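FAD-dependent oxidoreductase (Actinomadura kijaniata, PDB 3M9V) probably acts as a flavin-dependent oxidoreductase of the acyl-CoA dehydrogenase family in the biosynthesis of the sugar D-kijanose, and binds dTDP. Local coordinates at residues Leu88-Arg93 / Gly265-Val270; Thr150-Thr154 / Leu165-Lys169; Gly216-Arg220 / Arg378-Ala382. All coordinates share one frame; numbering follows the deposited sequence. Where two conformers were deposited one is given.

Interaction 1: Leu88-Arg93 / Gly265-Val270; sequences LLAVAR and GVYVGV
Helices 81-94 and 264-283 pass with local axes only 7.2 Å apart at a crossing angle of -43°, and the CA atoms of L89 and G269 approach to 4.2 Å. At this separation backbone meets backbone: L89 CA lies 3.3 Å from G265 O, a CA-H...O contact. One turn on, the L89 isobutyl group lies over G269, with CG 3.7 Å from G269 N. The L89 CG is placed anti to the backbone N (chi1 -168°), and CD1 then reaches CG1 of V268 at 3.7 Å, the two side chains crossing obliquely. G265 and G269, four residues apart on one helix face, form a GxxxG motif, and they let the N-terminal-domain helix sit close against the C-terminal-domain helix. A92 fills the neighbouring position: its methyl CB stands 3.4 Å from V266 O and also touches V266 CG1. The other branch of V266, CG2, meets L88 CB at 4.1 Å, so the valine spans one turn of the opposing helix. R93, the one exposed residue of the contact, lays its CG against G269 O (3.5 Å), while its chain bends at chi3 and its NH2 forms a salt bridge with D276, further along helix 264-283.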
ATOM      1  N   LEU A  88       1.553   7.529 -28.296  1.00 15.90           N
ATOM      2  CA  LEU A  88       0.344   7.681 -27.468  1.00 14.21           C
ATOM      3  C   LEU A  88       0.621   8.404 -26.154  1.00 16.03           C
ATOM      4  O   LEU A  88      -0.189   9.183 -25.650  1.00 18.77           O
ATOM      5  CB  LEU A  88      -0.310   6.323 -27.179  1.00 12.78           C
ATOM      6  CG  LEU A  88      -0.768   5.605 -28.457  1.00 13.48           C
ATOM      7  CD1 LEU A  88      -1.398   4.234 -28.163  1.00 17.64           C
ATOM      8  CD2 LEU A  88      -1.811   6.478 -29.143  1.00 15.47           C
ATOM      9  N   LEU A  89       1.745   8.074 -25.528  1.00 17.10           N
ATOM     10  CA  LEU A  89       2.150   8.755 -24.297  1.00 15.30           C
ATOM     11  C   LEU A  89       2.254  10.273 -24.549  1.00 15.83           C
ATOM     12  O   LEU A  89       1.690  11.088 -23.798  1.00 15.13           O
ATOM     13  CB  LEU A  89       3.490   8.118 -23.874  1.00 14.25           C
ATOM     14  CG  LEU A  89       4.027   8.427 -22.471  1.00 14.00           C
ATOM     15  CD1 LEU A  89       5.271   7.544 -22.167  1.00 15.57           C
ATOM     16  CD2 LEU A  89       4.444   9.913 -22.370  1.00 15.38           C
ATOM     17  N   ALA A  90       2.957  10.675 -25.608  1.00 15.99           N
ATOM     18  CA  ALA A  90       3.071  12.123 -25.887  1.00 18.95           C
ATOM     19  C   ALA A  90       1.690  12.754 -26.128  1.00 19.55           C
ATOM     20  O   ALA A  90       1.389  13.839 -25.603  1.00 16.80           O
ATOM     21  CB  ALA A  90       4.006  12.378 -27.125  1.00 18.47           C
ATOM     22  N   VAL A  91       0.814  12.060 -26.860  1.00 15.75           N
ATOM     23  CA  VAL A  91      -0.532  12.606 -27.055  1.00 17.81           C
ATOM     24  C   VAL A  91      -1.320  12.682 -25.741  1.00 17.47           C
ATOM     25  O   VAL A  91      -2.005  13.668 -25.465  1.00 16.21           O
ATOM     26  CB  VAL A  91      -1.325  11.871 -28.174  1.00 19.94           C
ATOM     27  CG1 VAL A  91      -2.778  12.375 -28.299  1.00 17.81           C
ATOM     28  CG2 VAL A  91      -0.629  12.033 -29.526  1.00 18.67           C
ATOM     29  N   ALA A  92      -1.230  11.631 -24.930  1.00 16.50           N
ATOM     30  CA  ALA A  92      -1.959  11.594 -23.667  1.00 15.45           C
ATOM     31  C   ALA A  92      -1.529  12.689 -22.686  1.00 16.89           C
ATOM     32  O   ALA A  92      -2.358  13.158 -21.905  1.00 16.53           O
ATOM     33  CB  ALA A  92      -1.860  10.212 -23.030  1.00 14.55           C
ATOM     34  N   ARG A  93      -0.268  13.108 -22.714  1.00 14.22           N
ATOM     35  CA  ARG A  93       0.111  14.205 -21.830  1.00 15.83           C
ATOM     36  C   ARG A  93      -0.658  15.441 -22.224  1.00 15.41           C
ATOM     37  O   ARG A  93      -0.875  16.287 -21.383  1.00 16.52           O
ATOM     38  CB  ARG A  93       1.590  14.585 -21.948  1.00 15.66           C
ATOM     39  CG  ARG A  93       2.434  13.482 -21.427  1.00 20.20           C
ATOM     40  CD  ARG A  93       3.880  13.692 -21.773  1.00 26.16           C
ATOM     41  NE  ARG A  93       4.307  14.966 -21.215  1.00 33.72           N
ATOM     42  CZ  ARG A  93       5.580  15.236 -20.981  1.00 44.81           C
ATOM     43  NH1 ARG A  93       6.516  14.326 -21.234  1.00 51.52           N
ATOM     44  NH2 ARG A  93       5.895  16.420 -20.490  1.00 49.44           N
ATOM     45  N   GLY A 265       0.632   3.016 -22.990  1.00 12.35           N
ATOM     46  CA  GLY A 265       1.251   4.325 -23.145  1.00 14.05           C
ATOM     47  C   GLY A 265       0.339   5.476 -22.759  1.00 14.42           C
ATOM     48  O   GLY A 265       0.803   6.528 -22.299  1.00 15.40           O
ATOM     49  N   VAL A 266      -0.970   5.291 -22.912  1.00 14.12           N
ATOM     50  CA  VAL A 266      -1.954   6.338 -22.578  1.00 12.80           C
ATOM     51  C   VAL A 266      -1.879   6.675 -21.081  1.00 15.61           C
ATOM     52  O   VAL A 266      -1.726   7.828 -20.664  1.00 13.61           O
ATOM     53  CB  VAL A 266      -3.372   5.949 -23.030  1.00 13.89           C
ATOM     54  CG1 VAL A 266      -4.381   7.017 -22.545  1.00 10.75           C
ATOM     55  CG2 VAL A 266      -3.393   5.818 -24.583  1.00 13.24           C
ATOM     56  N   TYR A 267      -1.879   5.631 -20.266  1.00 13.98           N
ATOM     57  CA  TYR A 267      -1.999   5.783 -18.793  1.00 14.33           C
ATOM     58  C   TYR A 267      -0.630   6.214 -18.272  1.00 13.14           C
ATOM     59  O   TYR A 267      -0.557   7.015 -17.335  1.00 11.33           O
ATOM     60  CB  TYR A 267      -2.529   4.485 -18.166  1.00 12.96           C
ATOM     61  CG  TYR A 267      -3.882   4.206 -18.801  1.00 16.01           C
ATOM     62  CD1 TYR A 267      -4.964   5.036 -18.495  1.00 18.72           C
ATOM     63  CD2 TYR A 267      -4.089   3.161 -19.707  1.00 19.59           C
ATOM     64  CE1 TYR A 267      -6.225   4.846 -19.079  1.00 19.10           C
ATOM     65  CE2 TYR A 267      -5.359   2.958 -20.296  1.00 13.99           C
ATOM     66  CZ  TYR A 267      -6.391   3.825 -19.997  1.00 13.23           C
ATOM     67  OH  TYR A 267      -7.638   3.722 -20.541  1.00 16.09           O
ATOM     68  N   VAL A 268       0.432   5.749 -18.930  1.00 11.15           N
ATOM     69  CA  VAL A 268       1.741   6.277 -18.591  1.00 13.47           C
ATOM     70  C   VAL A 268       1.823   7.787 -18.881  1.00 14.11           C
ATOM     71  O   VAL A 268       2.411   8.544 -18.096  1.00 15.78           O
ATOM     72  CB  VAL A 268       2.920   5.545 -19.316  1.00 14.67           C
ATOM     73  CG1 VAL A 268       4.247   6.155 -18.860  1.00 16.59           C
ATOM     74  CG2 VAL A 268       2.912   4.013 -19.070  1.00 13.35           C
ATOM     75  N   GLY A 269       1.278   8.253 -20.003  1.00 13.93           N
ATOM     76  CA  GLY A 269       1.303   9.706 -20.277  1.00 15.21           C
ATOM     77  C   GLY A 269       0.486  10.546 -19.317  1.00 16.86           C
ATOM     78  O   GLY A 269       0.906  11.643 -18.910  1.00 14.36           O
ATOM     79  N   VAL A 270      -0.678  10.025 -18.918  1.00 16.25           N
ATOM     80  CA  VAL A 270      -1.478  10.655 -17.853  1.00 15.87           C
ATOM     81  C   VAL A 270      -0.694  10.816 -16.547  1.00 16.65           C
ATOM     82  O   VAL A 270      -0.673  11.907 -15.945  1.00 14.73           O
ATOM     83  CB  VAL A 270      -2.831   9.925 -17.636  1.00 18.45           C
ATOM     84  CG1 VAL A 270      -3.598  10.540 -16.467  1.00 15.17           C
ATOM     85  CG2 VAL A 270      -3.702  10.090 -18.907  1.00 19.02           C
TER

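Interaction 2: Thr150-Thr154 / Leu165-Lys169; sequences TAVTT and LSGRK
The flat groups joining T154 to S166 are their peptide units, which meet through N-H and C=O in an antiparallel hydrogen-bonded pair. T154 N donates to S166 O at 2.9 Å and S166 N returns a bond to T154 O at 3.1 Å. On one face of this pair stand the side chains of T154 and S166. T153, L165 and K169 direct theirs to the other face, where F229 of strand 225-234 touches all three.

T153 carries most of the contact on that face. With chi1 at -66° its two branches separate: CG2, anti to the backbone N, comes against L165 CD1 at 3.5 Å, whereas OG1 turns toward the later part of the strand. There OG1 accepts a long and bent bond from R168 N (3.3 Å, 138°) and is also hydrogen-bonded to D147 OD1. Because G167 has no side chain, T153 OG1 can approach its CA to 3.6 Å; alongside, the A151 methyl CB lies 4.1 Å from R168 N.

K169 folds back at chi2, bringing CE to 3.8 Å from T153 OG1. Its NZ forms a salt bridge with D147 OD1 and a hydrogen bond to I145 O, so one carboxylate oxygen is shared by the lysine and the threonine, probably limiting the rotation of both groups. R168 instead pairs with D226.

The arrangement belongs to the beta-sheet middle domain of the acyl-CoA dehydrogenase fold, where a loop enters strand 154-157 and pairs with strand 163-172. K169 links it to the binding region: its side chain lies about 4 Å from that of N184, which binds dTDP, and the I145 that its NZ bonds is a residue that contacts FMN when the flavin is bound.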
ATOM      1  N   THR A 150     -28.422  -6.247 -23.815  1.00 50.22           N
ATOM      2  CA  THR A 150     -29.651  -6.662 -24.491  1.00 50.60           C
ATOM      3  C   THR A 150     -29.518  -7.489 -25.774  1.00 49.45           C
ATOM      4  O   THR A 150     -30.548  -7.857 -26.342  1.00 50.40           O
ATOM      5  CB  THR A 150     -30.523  -5.459 -24.908  1.00 50.85           C
ATOM      6  OG1 THR A 150     -29.939  -4.829 -26.057  1.00 52.57           O
ATOM      7  CG2 THR A 150     -30.699  -4.447 -23.776  1.00 52.47           C
ATOM      8  N   ALA A 151     -28.309  -7.801 -26.240  1.00 47.29           N
ATOM      9  CA  ALA A 151     -28.124  -8.284 -27.609  1.00 44.84           C
ATOM     10  C   ALA A 151     -26.935  -9.211 -27.782  1.00 43.23           C
ATOM     11  O   ALA A 151     -25.897  -9.006 -27.163  1.00 43.85           O
ATOM     12  CB  ALA A 151     -27.952  -7.117 -28.576  1.00 44.55           C
ATOM     13  N   VAL A 152     -27.057 -10.214 -28.644  1.00 40.79           N
ATOM     14  CA  VAL A 152     -25.892 -10.970 -29.082  1.00 39.51           C
ATOM     15  C   VAL A 152     -25.661 -10.787 -30.586  1.00 39.59           C
ATOM     16  O   VAL A 152     -26.478 -11.210 -31.408  1.00 39.19           O
ATOM     17  CB  VAL A 152     -26.007 -12.451 -28.704  1.00 40.47           C
ATOM     18  CG1 VAL A 152     -27.437 -12.918 -28.938  1.00 43.48           C
ATOM     19  CG2 VAL A 152     -24.997 -13.294 -29.463  1.00 39.30           C
ATOM     20  N   THR A 153     -24.550 -10.156 -30.959  1.00 36.04           N
ATOM     21  CA  THR A 153     -24.429  -9.645 -32.318  1.00 32.71           C
ATOM     22  C   THR A 153     -24.178 -10.834 -33.238  1.00 33.96           C
ATOM     23  O   THR A 153     -23.173 -11.531 -33.096  1.00 33.31           O
ATOM     24  CB  THR A 153     -23.286  -8.621 -32.422  1.00 33.01           C
ATOM     25  OG1 THR A 153     -23.631  -7.471 -31.645  1.00 25.63           O
ATOM     26  CG2 THR A 153     -23.057  -8.200 -33.875  1.00 30.14           C
ATOM     27  N   THR A 154     -25.078 -11.059 -34.193  1.00 32.96           N
ATOM     28  CA  THR A 154     -25.051 -12.291 -34.987  1.00 33.18           C
ATOM     29  C   THR A 154     -25.123 -11.986 -36.481  1.00 31.74           C
ATOM     30  O   THR A 154     -25.762 -11.024 -36.905  1.00 32.25           O
ATOM     31  CB  THR A 154     -26.229 -13.219 -34.593  1.00 32.31           C
ATOM     32  OG1 THR A 154     -27.444 -12.483 -34.719  1.00 40.07           O
ATOM     33  CG2 THR A 154     -26.193 -13.519 -33.118  1.00 35.79           C
ATOM     34  N   LEU A 165     -26.530  -8.464 -40.543  1.00 27.81           N
ATOM     35  CA  LEU A 165     -25.854  -8.325 -39.258  1.00 27.45           C
ATOM     36  C   LEU A 165     -26.865  -7.660 -38.333  1.00 27.86           C
ATOM     37  O   LEU A 165     -27.389  -6.582 -38.654  1.00 25.67           O
ATOM     38  CB  LEU A 165     -24.596  -7.464 -39.417  1.00 26.46           C
ATOM     39  CG  LEU A 165     -23.856  -7.037 -38.140  1.00 27.08           C
ATOM     40  CD1 LEU A 165     -23.295  -8.262 -37.390  1.00 23.64           C
ATOM     41  CD2 LEU A 165     -22.745  -6.063 -38.502  1.00 26.73           C
ATOM     42  N   SER A 166     -27.158  -8.284 -37.197  1.00 26.48           N
ATOM     43  CA  SER A 166     -27.958  -7.603 -36.184  0.50 28.13           C
ATOM     44  C   SER A 166     -27.325  -7.657 -34.797  1.00 28.47           C
ATOM     45  O   SER A 166     -26.721  -8.660 -34.409  1.00 31.31           O
ATOM     46  CB  SER A 166     -29.364  -8.204 -36.109  0.50 27.92           C
ATOM     47  OG  SER A 166     -30.130  -7.858 -37.250  0.50 25.22           O
ATOM     48  N   GLY A 167     -27.516  -6.598 -34.028  1.00 29.99           N
ATOM     49  CA  GLY A 167     -26.992  -6.595 -32.669  1.00 27.74           C
ATOM     50  C   GLY A 167     -26.691  -5.163 -32.270  1.00 26.33           C
ATOM     51  O   GLY A 167     -27.271  -4.203 -32.783  1.00 21.08           O
ATOM     52  N   ARG A 168     -25.787  -5.048 -31.306  1.00 26.56           N
ATOM     53  CA  ARG A 168     -25.425  -3.748 -30.768  1.00 28.30           C
ATOM     54  C   ARG A 168     -24.114  -3.918 -30.022  1.00 27.81           C
ATOM     55  O   ARG A 168     -23.952  -4.880 -29.268  1.00 27.28           O
ATOM     56  CB  ARG A 168     -26.541  -3.151 -29.919  1.00 28.57           C
ATOM     57  CG  ARG A 168     -26.064  -2.676 -28.582  1.00 38.38           C
ATOM     58  CD  ARG A 168     -26.304  -1.207 -28.360  1.00 40.92           C
ATOM     59  NE  ARG A 168     -27.656  -0.883 -27.932  1.00 43.71           N
ATOM     60  CZ  ARG A 168     -27.991   0.182 -27.203  1.00 44.14           C
ATOM     61  NH1 ARG A 168     -27.090   1.029 -26.734  1.00 41.86           N
ATOM     62  NH2 ARG A 168     -29.258   0.404 -26.908  1.00 40.77           N
ATOM     63  N   LYS A 169     -23.158  -3.028 -30.280  1.00 26.39           N
ATOM     64  CA  LYS A 169     -21.892  -3.126 -29.549  1.00 26.65           C
ATOM     65  C   LYS A 169     -21.756  -1.867 -28.698  1.00 25.43           C
ATOM     66  O   LYS A 169     -22.305  -0.808 -29.002  1.00 24.77           O
ATOM     67  CB  LYS A 169     -20.692  -3.231 -30.497  1.00 25.59           C
ATOM     68  CG  LYS A 169     -20.642  -4.519 -31.301  1.00 26.96           C
ATOM     69  CD  LYS A 169     -20.281  -5.722 -30.419  1.00 27.90           C
ATOM     70  CE  LYS A 169     -19.916  -6.955 -31.242  1.00 26.88           C
ATOM     71  NZ  LYS A 169     -19.842  -8.149 -30.333  1.00 25.02           N
TER

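Interaction 3: Gly216-Arg220 / Arg378-Ala382; sequences GLGMR and RDVQA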
ATOM      1  N   GLY A 216     -19.080   9.737 -19.679  1.00 21.32           N
ATOM      2  CA  GLY A 216     -18.042   9.043 -18.904  1.00 17.02           C
ATOM      3  C   GLY A 216     -17.722   9.833 -17.643  1.00 17.13           C
ATOM      4  O   GLY A 216     -17.925  11.039 -17.603  1.00 16.88           O
ATOM      5  N   LEU A 217     -17.201   9.185 -16.610  1.00 17.60           N
ATOM      6  CA  LEU A 217     -16.677   9.932 -15.466  1.00 16.48           C
ATOM      7  C   LEU A 217     -15.434  10.622 -16.040  1.00 17.53           C
ATOM      8  O   LEU A 217     -15.252  11.833 -15.881  1.00 16.05           O
ATOM      9  CB  LEU A 217     -16.332   8.954 -14.340  1.00 15.74           C
ATOM     10  CG  LEU A 217     -15.460   9.508 -13.199  1.00 18.86           C
ATOM     11  CD1 LEU A 217     -16.061  10.706 -12.456  1.00 13.56           C
ATOM     12  CD2 LEU A 217     -15.043   8.370 -12.289  1.00 21.90           C
ATOM     13  N   GLY A 218     -14.594   9.857 -16.746  1.00 16.03           N
ATOM     14  CA  GLY A 218     -13.488  10.406 -17.542  1.00 15.05           C
ATOM     15  C   GLY A 218     -13.504   9.912 -18.987  1.00 16.57           C
ATOM     16  O   GLY A 218     -14.484   9.278 -19.391  1.00 15.42           O
ATOM     17  N   MET A 219     -12.425  10.152 -19.740  1.00 15.03           N
ATOM     18  CA  MET A 219     -12.331   9.851 -21.178  1.00 15.01           C
ATOM     19  C   MET A 219     -13.571  10.452 -21.866  1.00 16.90           C
ATOM     20  O   MET A 219     -14.155   9.869 -22.792  1.00 15.95           O
ATOM     21  CB  MET A 219     -12.189   8.348 -21.492  1.00 16.35           C
ATOM     22  CG  MET A 219     -10.907   7.657 -20.957  1.00 13.53           C
ATOM     23  SD  MET A 219      -9.426   8.582 -21.497  1.00 18.06           S
ATOM     24  CE  MET A 219      -8.122   7.572 -20.789  1.00 15.40           C
ATOM     25  N   ARG A 220     -13.964  11.628 -21.389  1.00 13.73           N
ATOM     26  CA  ARG A 220     -15.246  12.187 -21.785  1.00 17.88           C
ATOM     27  C   ARG A 220     -15.332  12.541 -23.262  1.00 17.23           C
ATOM     28  O   ARG A 220     -16.421  12.515 -23.845  1.00 18.08           O
ATOM     29  CB  ARG A 220     -15.684  13.319 -20.849  1.00 17.09           C
ATOM     30  CG  ARG A 220     -16.177  12.770 -19.525  1.00 15.62           C
ATOM     31  CD  ARG A 220     -16.526  13.913 -18.555  1.00 20.04           C
ATOM     32  NE  ARG A 220     -17.532  14.791 -19.146  1.00 22.64           N
ATOM     33  CZ  ARG A 220     -18.828  14.514 -19.283  1.00 27.30           C
ATOM     34  NH1 ARG A 220     -19.369  13.375 -18.852  1.00 18.22           N
ATOM     35  NH2 ARG A 220     -19.600  15.419 -19.870  1.00 26.84           N
ATOM     36  N   ARG A 378      -9.862  11.628 -13.069  1.00 13.35           N
ATOM     37  CA  ARG A 378     -10.909  10.878 -13.757  1.00 14.79           C
ATOM     38  C   ARG A 378     -10.405  10.051 -14.932  1.00 15.07           C
ATOM     39  O   ARG A 378     -10.838   8.895 -15.082  1.00 15.24           O
ATOM     40  CB  ARG A 378     -12.014  11.835 -14.213  1.00 13.68           C
ATOM     41  CG  ARG A 378     -12.606  12.553 -12.996  1.00 12.68           C
ATOM     42  CD  ARG A 378     -13.812  13.458 -13.375  1.00 16.86           C
ATOM     43  NE  ARG A 378     -13.369  14.756 -13.870  1.00 15.10           N
ATOM     44  CZ  ARG A 378     -13.349  15.094 -15.164  1.00 17.03           C
ATOM     45  NH1 ARG A 378     -12.960  16.293 -15.559  1.00 12.37           N
ATOM     46  NH2 ARG A 378     -13.768  14.269 -16.114  1.00 15.95           N
ATOM     47  N   ASP A 379      -9.585  10.641 -15.802  1.00 12.42           N
ATOM     48  CA  ASP A 379      -9.195   9.866 -16.987  1.00 13.86           C
ATOM     49  C   ASP A 379      -8.328   8.665 -16.608  1.00 15.44           C
ATOM     50  O   ASP A 379      -8.342   7.628 -17.283  1.00 14.80           O
ATOM     51  CB  ASP A 379      -8.369  10.682 -17.986  1.00 13.59           C
ATOM     52  CG  ASP A 379      -9.191  11.771 -18.625  1.00 16.02           C
ATOM     53  OD1 ASP A 379     -10.425  11.724 -18.521  1.00 13.63           O
ATOM     54  OD2 ASP A 379      -8.581  12.679 -19.200  1.00 13.50           O
ATOM     55  N   VAL A 380      -7.528   8.817 -15.557  1.00 13.18           N
ATOM     56  CA  VAL A 380      -6.537   7.764 -15.281  1.00 13.74           C
ATOM     57  C   VAL A 380      -7.207   6.458 -14.833  1.00 15.08           C
ATOM     58  O   VAL A 380      -6.552   5.410 -14.878  1.00 13.06           O
ATOM     59  CB  VAL A 380      -5.419   8.155 -14.273  1.00 14.36           C
ATOM     60  CG1 VAL A 380      -5.954   8.076 -12.860  1.00 11.79           C
ATOM     61  CG2 VAL A 380      -4.188   7.222 -14.393  1.00 12.04           C
ATOM     62  N   GLN A 381      -8.481   6.508 -14.442  1.00 15.91           N
ATOM     63  CA  GLN A 381      -9.189   5.325 -13.948  1.00 13.43           C
ATOM     64  C   GLN A 381      -9.649   4.401 -15.081  1.00 16.77           C
ATOM     65  O   GLN A 381      -9.939   3.235 -14.821  1.00 15.54           O
ATOM     66  CB  GLN A 381     -10.392   5.695 -13.064  1.00 12.54           C
ATOM     67  CG  GLN A 381     -10.143   6.779 -11.980  1.00 15.44           C
ATOM     68  CD  GLN A 381      -9.175   6.328 -10.896  1.00 18.31           C
ATOM     69  OE1 GLN A 381      -8.991   5.129 -10.655  1.00 18.73           O
ATOM     70  NE2 GLN A 381      -8.494   7.290 -10.283  1.00 14.58           N
ATOM     71  N   ALA A 382      -9.698   4.888 -16.322  1.00 17.09           N
ATOM     72  CA  ALA A 382     -10.369   4.162 -17.401  1.00 17.49           C
ATOM     73  C   ALA A 382      -9.694   2.820 -17.718  1.00 17.12           C
ATOM     74  O   ALA A 382     -10.376   1.896 -18.129  1.00 16.57           O
ATOM     75  CB  ALA A 382     -10.362   5.039 -18.648  1.00 15.08           C
TER
HETATM   76  O   HOH W   1     -12.441  13.220 -19.647  1.00 15.63           O
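Two direct hydrogen bonds join the segments, one from a side chain and one from the backbone. R378 NH2 donates to L217 O at 2.9 Å with an N-H...O angle of 159°; the oxygen sits at the guanidinium edge, 11° out of its plane, and the donor lies in the carbonyl plane. The arginine chain, bent at chi3, brings the group there, and D46 holds the other amino nitrogen, NH1, in a salt bridge. M219 N donates to D379 OD1 at 2.8 Å, meeting the carboxylate from above its plane.

A water extends the second bond: it donates to D379 OD1 and accepts from R220 N, each at 2.8 Å. OD1 therefore receives two donors, which probably restrain the carboxylate and would be expected to stabilise its negative charge.

These polar links fasten the middle-domain loop between strands 208-210 and 225-234 to segment 378-382 of the all-helical C-terminal domain, where D379 to A382 form a type I beta turn. A neighbouring subunit also packs here, its L217 on R378 and its Y367 on A382.

Among the charged groups, R220 keeps near R378 without touching it through charged atoms: R220 NE and R378 NH2 are 4.9 Å apart. R220 NH1 bonds G216 O within its own loop and pairs with D215, while NE donates to the backbone O of D46.

Apolar contacts complete the account. CG of M219, set by chi1, lies 3.5 Å from A382 CB, and the bend at chi2 helps bring the methyl CE against a carbonyl, 3.5 Å from D379 O. L217 CD1 rests against the methylenes of R378, 3.7 Å from CD.

Overall arrangement
Interactions 1 and 3 are neighbours, with centres about 13 Å apart, and are bridged by helix 264-283: Y267 packs on M219 and A382, and V270 packs on V380. Interaction 2 stands apart in the middle-domain sheet, its centre about 33 Å from that of interaction 1 and 26 Å from that of interaction 3. In sequence, segment 88-93 comes first, then both segments of interaction 2, then 216-220, 265-270 and 378-382, so interactions 1 and 3 alternate. Together, interaction 1 joins the N-terminal to the C-terminal helical domain, interaction 3 joins the middle to the C-terminal domain, and interaction 2 pairs a loop and strand within the middle-domain sheet, near FMN- and dTDP-binding residues.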